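Local coordinates for protein chlamydomonas reinhardtii THB1 (Chlamydomonas reinhardtii, PDB 6CII) that binds one heme group as a group I truncated (2-on-2) hemoglobin, here with cyanide bound, and probably binds oxygen, at residues G105-Q108 with E109-A112; A95-D98 with S99-E103. All blocks are in the same frame, centred on the assembly; numbering follows the deposited sequence.

Contact 1. Residues G105-Q108 with E109-A112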
ATOM      1  N   GLY A 105     -11.543 -10.698   4.037  1.00 15.05           N
ATOM      2  CA  GLY A 105     -12.275 -11.665   3.254  1.00 20.45           C
ATOM      3  C   GLY A 105     -12.059 -11.564   1.766  1.00 21.34           C
ATOM      4  O   GLY A 105     -12.896 -12.050   1.002  1.00 20.00           O
ATOM      5  N   VAL A 106     -10.976 -10.924   1.327  1.00 13.95           N
ATOM      6  CA  VAL A 106     -10.705 -10.822  -0.104  1.00 11.83           C
ATOM      7  C   VAL A 106     -10.439 -12.211  -0.656  1.00 13.73           C
ATOM      8  O   VAL A 106      -9.678 -12.979  -0.071  1.00 15.02           O
ATOM      9  CB  VAL A 106      -9.523  -9.871  -0.347  1.00 13.64           C
ATOM     10  CG1 VAL A 106      -9.204  -9.819  -1.824  1.00 12.56           C
ATOM     11  CG2 VAL A 106      -9.874  -8.466   0.147  1.00 16.68           C
ATOM     12  N   ALA A 107     -11.065 -12.543  -1.783  1.00 14.49           N
ATOM     13  CA  ALA A 107     -10.876 -13.864  -2.371  1.00 18.18           C
ATOM     14  C   ALA A 107      -9.401 -14.132  -2.661  1.00 18.69           C
ATOM     15  O   ALA A 107      -8.652 -13.231  -3.047  1.00 13.87           O
ATOM     16  CB  ALA A 107     -11.690 -13.994  -3.648  1.00 16.50           C
ATOM     17  N   GLN A 108      -8.984 -15.386  -2.464  1.00 15.01           N
ATOM     18  CA  GLN A 108      -7.569 -15.724  -2.560  1.00 17.58           C
ATOM     19  C   GLN A 108      -6.955 -15.296  -3.891  1.00 12.93           C
ATOM     20  O   GLN A 108      -5.819 -14.797  -3.925  1.00 13.60           O
ATOM     21  CB  GLN A 108      -7.388 -17.225  -2.333  1.00 22.34           C
ATOM     22  CG  GLN A 108      -5.987 -17.721  -2.566  1.00 25.03           C
ATOM     23  CD  GLN A 108      -5.007 -17.303  -1.478  1.00 54.32           C
ATOM     24  OE1 GLN A 108      -5.407 -16.985  -0.351  1.00 55.36           O
ATOM     25  NE2 GLN A 108      -3.710 -17.302  -1.813  1.00 43.69           N
ATOM     26  N   GLU A 109      -7.666 -15.494  -5.005  1.00 13.59           N
ATOM     27  CA  GLU A 109      -7.110 -15.111  -6.304  0.60 13.20           C
ATOM     28  C   GLU A 109      -6.908 -13.602  -6.397  1.00 12.80           C
ATOM     29  O   GLU A 109      -5.911 -13.133  -6.961  1.00 10.69           O
ATOM     30  CB  GLU A 109      -8.020 -15.574  -7.447  0.60 15.82           C
ATOM     31  CG  GLU A 109      -8.278 -17.061  -7.512  0.60 19.37           C
ATOM     32  CD  GLU A 109      -9.075 -17.601  -6.336  0.60 18.61           C
ATOM     33  OE1 GLU A 109      -9.821 -16.834  -5.685  0.60 19.57           O
ATOM     34  OE2 GLU A 109      -8.933 -18.798  -6.051  0.60 13.97           O
ATOM     35  N   LEU A 110      -7.857 -12.824  -5.857  1.00 14.52           N
ATOM     36  CA  LEU A 110      -7.725 -11.375  -5.914  1.00 11.95           C
ATOM     37  C   LEU A 110      -6.634 -10.900  -4.971  1.00 11.30           C
ATOM     38  O   LEU A 110      -5.866  -9.988  -5.300  1.00 12.44           O
ATOM     39  CB  LEU A 110      -9.062 -10.704  -5.564  1.00 13.06           C
ATOM     40  CG  LEU A 110     -10.258 -11.129  -6.418  1.00 17.43           C
ATOM     41  CD1 LEU A 110     -11.473 -10.270  -6.121  1.00 19.07           C
ATOM     42  CD2 LEU A 110      -9.890 -11.012  -7.850  1.00 25.65           C
ATOM     43  N   LYS A 111      -6.547 -11.511  -3.786  1.00  8.67           N
ATOM     44  CA  LYS A 111      -5.450 -11.167  -2.887  1.00 10.73           C
ATOM     45  C   LYS A 111      -4.087 -11.420  -3.542  1.00  9.03           C
ATOM     46  O   LYS A 111      -3.180 -10.598  -3.431  1.00 10.69           O
ATOM     47  CB  LYS A 111      -5.583 -11.943  -1.572  1.00 11.93           C
ATOM     48  CG  LYS A 111      -4.533 -11.517  -0.533  1.00 10.31           C
ATOM     49  CD  LYS A 111      -4.822 -12.170   0.858  1.00 12.16           C
ATOM     50  CE  LYS A 111      -4.747 -13.684   0.806  1.00 19.74           C
ATOM     51  NZ  LYS A 111      -3.336 -14.100   0.789  1.00 23.28           N
ATOM     52  N   ALA A 112      -3.933 -12.552  -4.260  1.00  9.29           N
ATOM     53  CA  ALA A 112      -2.660 -12.842  -4.904  1.00 10.07           C
ATOM     54  C   ALA A 112      -2.341 -11.803  -5.958  1.00  8.76           C
ATOM     55  O   ALA A 112      -1.192 -11.360  -6.078  1.00 10.85           O
ATOM     56  CB  ALA A 112      -2.689 -14.235  -5.542  1.00 11.74           C
TER

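Contact 2. Residues A95-D98 with S99-E103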
ATOM      1  N   ALA A  95       3.461  -7.777   4.198  1.00 10.04           N
ATOM      2  CA  ALA A  95       2.795  -8.798   4.991  1.00 12.48           C
ATOM      3  C   ALA A  95       1.629  -8.217   5.782  1.00 14.75           C
ATOM      4  O   ALA A  95       0.597  -8.875   5.948  1.00 13.34           O
ATOM      5  CB  ALA A  95       3.804  -9.463   5.929  1.00 11.90           C
ATOM      6  N   HIS A  96       1.762  -6.979   6.264  1.00 11.60           N
ATOM      7  CA  HIS A  96       0.612  -6.341   6.883  1.00  9.59           C
ATOM      8  C   HIS A  96      -0.529  -6.194   5.898  1.00 12.61           C
ATOM      9  O   HIS A  96      -1.693  -6.351   6.273  1.00 10.92           O
ATOM     10  CB  HIS A  96       0.975  -4.967   7.430  1.00 11.81           C
ATOM     11  CG  HIS A  96       1.673  -5.017   8.741  1.00  9.61           C
ATOM     12  ND1 HIS A  96       1.098  -5.565   9.870  1.00 14.06           N
ATOM     13  CD2 HIS A  96       2.886  -4.553   9.117  1.00  9.32           C
ATOM     14  CE1 HIS A  96       1.937  -5.448  10.883  1.00 14.86           C
ATOM     15  NE2 HIS A  96       3.029  -4.836  10.451  1.00 10.63           N
ATOM     16  N   LEU A  97      -0.230  -5.842   4.654  1.00  9.78           N
ATOM     17  CA  LEU A  97      -1.316  -5.687   3.694  1.00 11.48           C
ATOM     18  C   LEU A  97      -1.922  -7.038   3.349  1.00 11.48           C
ATOM     19  O   LEU A  97      -3.140  -7.164   3.217  1.00 10.80           O
ATOM     20  CB  LEU A  97      -0.834  -4.994   2.430  1.00 11.67           C
ATOM     21  CG  LEU A  97      -1.935  -4.725   1.394  1.00 15.23           C
ATOM     22  CD1 LEU A  97      -3.061  -3.861   1.987  1.00 15.65           C
ATOM     23  CD2 LEU A  97      -1.373  -4.082   0.107  1.00 15.35           C
ATOM     24  N   ASP A  98      -1.088  -8.055   3.193  1.00 11.11           N
ATOM     25  CA  ASP A  98      -1.631  -9.368   2.860  1.00 13.19           C
ATOM     26  C   ASP A  98      -2.546  -9.852   3.972  1.00 10.41           C
ATOM     27  O   ASP A  98      -3.671 -10.285   3.713  1.00  9.48           O
ATOM     28  CB  ASP A  98      -0.507 -10.367   2.619  1.00 10.65           C
ATOM     29  CG  ASP A  98      -1.051 -11.756   2.303  1.00 17.21           C
ATOM     30  OD1 ASP A  98      -1.373 -12.018   1.141  1.00 24.69           O
ATOM     31  OD2 ASP A  98      -1.191 -12.571   3.227  1.00 23.66           O
ATOM     32  N   SER A  99      -2.090  -9.739   5.226  1.00 13.83           N
ATOM     33  CA  SER A  99      -2.908 -10.141   6.373  1.00 11.81           C
ATOM     34  C   SER A  99      -4.189  -9.324   6.467  1.00 11.42           C
ATOM     35  O   SER A  99      -5.242  -9.849   6.847  1.00 10.76           O
ATOM     36  CB  SER A  99      -2.098  -9.993   7.662  1.00 13.33           C
ATOM     37  OG  SER A  99      -1.087 -10.995   7.725  1.00 21.00           O
ATOM     38  N   THR A 100      -4.109  -8.023   6.152  1.00  9.61           N
ATOM     39  CA  THR A 100      -5.305  -7.183   6.144  1.00  7.48           C
ATOM     40  C   THR A 100      -6.312  -7.671   5.118  1.00  8.84           C
ATOM     41  O   THR A 100      -7.518  -7.761   5.399  1.00 11.92           O
ATOM     42  CB  THR A 100      -4.917  -5.740   5.837  1.00 14.05           C
ATOM     43  OG1 THR A 100      -4.115  -5.219   6.905  1.00 11.51           O
ATOM     44  CG2 THR A 100      -6.158  -4.883   5.604  1.00 12.20           C
ATOM     45  N   LEU A 101      -5.840  -7.935   3.893  1.00  9.89           N
ATOM     46  CA  LEU A 101      -6.761  -8.371   2.849  1.00 11.18           C
ATOM     47  C   LEU A 101      -7.380  -9.712   3.209  1.00 12.72           C
ATOM     48  O   LEU A 101      -8.568  -9.947   2.955  1.00 13.13           O
ATOM     49  CB  LEU A 101      -6.016  -8.449   1.525  1.00  8.63           C
ATOM     50  CG  LEU A 101      -5.558  -7.107   0.965  1.00 12.37           C
ATOM     51  CD1 LEU A 101      -4.783  -7.360  -0.347  1.00 10.66           C
ATOM     52  CD2 LEU A 101      -6.719  -6.148   0.752  1.00 16.19           C
ATOM     53  N   GLN A 102      -6.594 -10.580   3.850  1.00 10.23           N
ATOM     54  CA  GLN A 102      -7.104 -11.872   4.287  1.00 13.91           C
ATOM     55  C   GLN A 102      -8.205 -11.694   5.320  1.00 17.25           C
ATOM     56  O   GLN A 102      -9.276 -12.302   5.223  1.00 16.67           O
ATOM     57  CB  GLN A 102      -5.953 -12.705   4.859  1.00 13.84           C
ATOM     58  CG  GLN A 102      -6.390 -14.041   5.434  1.00 15.29           C
ATOM     59  CD  GLN A 102      -6.941 -14.997   4.386  1.00 30.66           C
ATOM     60  OE1 GLN A 102      -6.623 -14.897   3.197  1.00 30.54           O
ATOM     61  NE2 GLN A 102      -7.778 -15.932   4.827  1.00 29.54           N
ATOM     62  N   GLU A 103      -7.961 -10.836   6.309  1.00 14.18           N
ATOM     63  CA  GLU A 103      -8.944 -10.628   7.367  1.00 14.68           C
ATOM     64  C   GLU A 103     -10.232 -10.044   6.823  1.00 17.76           C
ATOM     65  O   GLU A 103     -11.325 -10.368   7.317  1.00 19.15           O
ATOM     66  CB  GLU A 103      -8.385  -9.696   8.436  1.00 16.49           C
ATOM     67  CG  GLU A 103      -9.151  -9.823   9.726  1.00 25.36           C
ATOM     68  CD  GLU A 103      -8.781  -8.746  10.696  1.00 29.88           C
ATOM     69  OE1 GLU A 103      -8.186  -7.757  10.238  1.00 26.07           O
ATOM     70  OE2 GLU A 103      -9.077  -8.898  11.898  1.00 24.63           O
TER
HETATM   71  O   HOH W   1       0.764 -12.020   5.778  1.00 23.90           O

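Contact 1. Residues G105-Q108 with E109-A112
K111 N donates to A107 O in the first backbone bond of a new helical turn, 2.8 Å long and nearly straight at 171°. One residue on, A112 N reaches Q108 O at 3.0 Å, and the helix is under way. Apolar packing joins the loop to this first turn. V106 turns CG1 anti to its own N (chi1 177°), which carries that methyl over the start of the helix, 3.8 Å from CB of L110 and 3.7 Å from N of K111; the V106 and L110 side chains run about perpendicular to each other. CB of A107 adds a looser touch on CG of L110, and L110 passes on to L10 and R13 of helix 10-13. Polar side chains meet more lightly. The K111 chain, bent at its last two torsions, brings CE to 3.6 Å from Q108 OE1, a packing contact; the ammonium group itself forms a salt bridge with D98 on helix 87-103. G105, at positive phi, closes that preceding helix with a Schellman motif, and A107 is the N-cap of the next: a short helix-loop-helix connection between helices 87-103 and 108-126, the last two of this truncated globin.

Contact 2. Residues A95-D98 with S99-E103
T100 grips H96 O twice within one turn of helix 87-103, an intrahelical threonine hydroxyl-to-carbonyl bond in an all-helical globin. Its OG1 donates at 2.7 Å, while T100 N reaches the same oxygen at 2.9 Å from the opposite face of the carbonyl plane. With OG1 beside the backbone N and anti to the carbonyl carbon (chi1 -66°), the hydroxyl points back to the preceding turn. A valine in its place lacks the hydroxyl, so H96 O would probably keep only the backbone N-H of these two donors and the side chain would lose its polar tie to that turn. The adjacent residues repeat the i to i-4 backbone pattern, L101 N to L97 O at 2.9 Å and 165° among them. On the buried flank L97 and L101 make an apolar contact, CD1 of L97 to CG of L101 at 4.2 Å. Farther out, helix 16-33 packs V26 and R30 against T100 and sets F27 against L97, whose other side-chain neighbours include M115 and V118 of helix 108-126. The H96 imidazole is held at both nitrogens, ND1 by R30 and NE2 by D34. D98 directs OD1 to K111 in a salt bridge; OD2 of D98 accepts a long bond, 3.3 Å, from a water whose oxygen accepts in turn from OG of S99 at 2.9 Å.

In the fold
Contact 2 comes first along the chain, in the C-terminal half of helix 87-103; contact 1 follows, spanning the short loop and the opening turn of helix 108-126. Their centres are 10 Å apart, on the same side of the chain's centre, and they touch directly. The salt bridge K111 NZ to D98 OD1, at 2.9 Å, ties the start of the later helix back to the earlier one, while V106 N probably bonds to L101 O at 3.1 Å across the turn. K111 also packs its aliphatic chain on L101 and Q102. The two contacts thus contribute to holding the successive helices side by side, with the side chain of L97 about 7 Å and that of K111 about 14 Å from the heme.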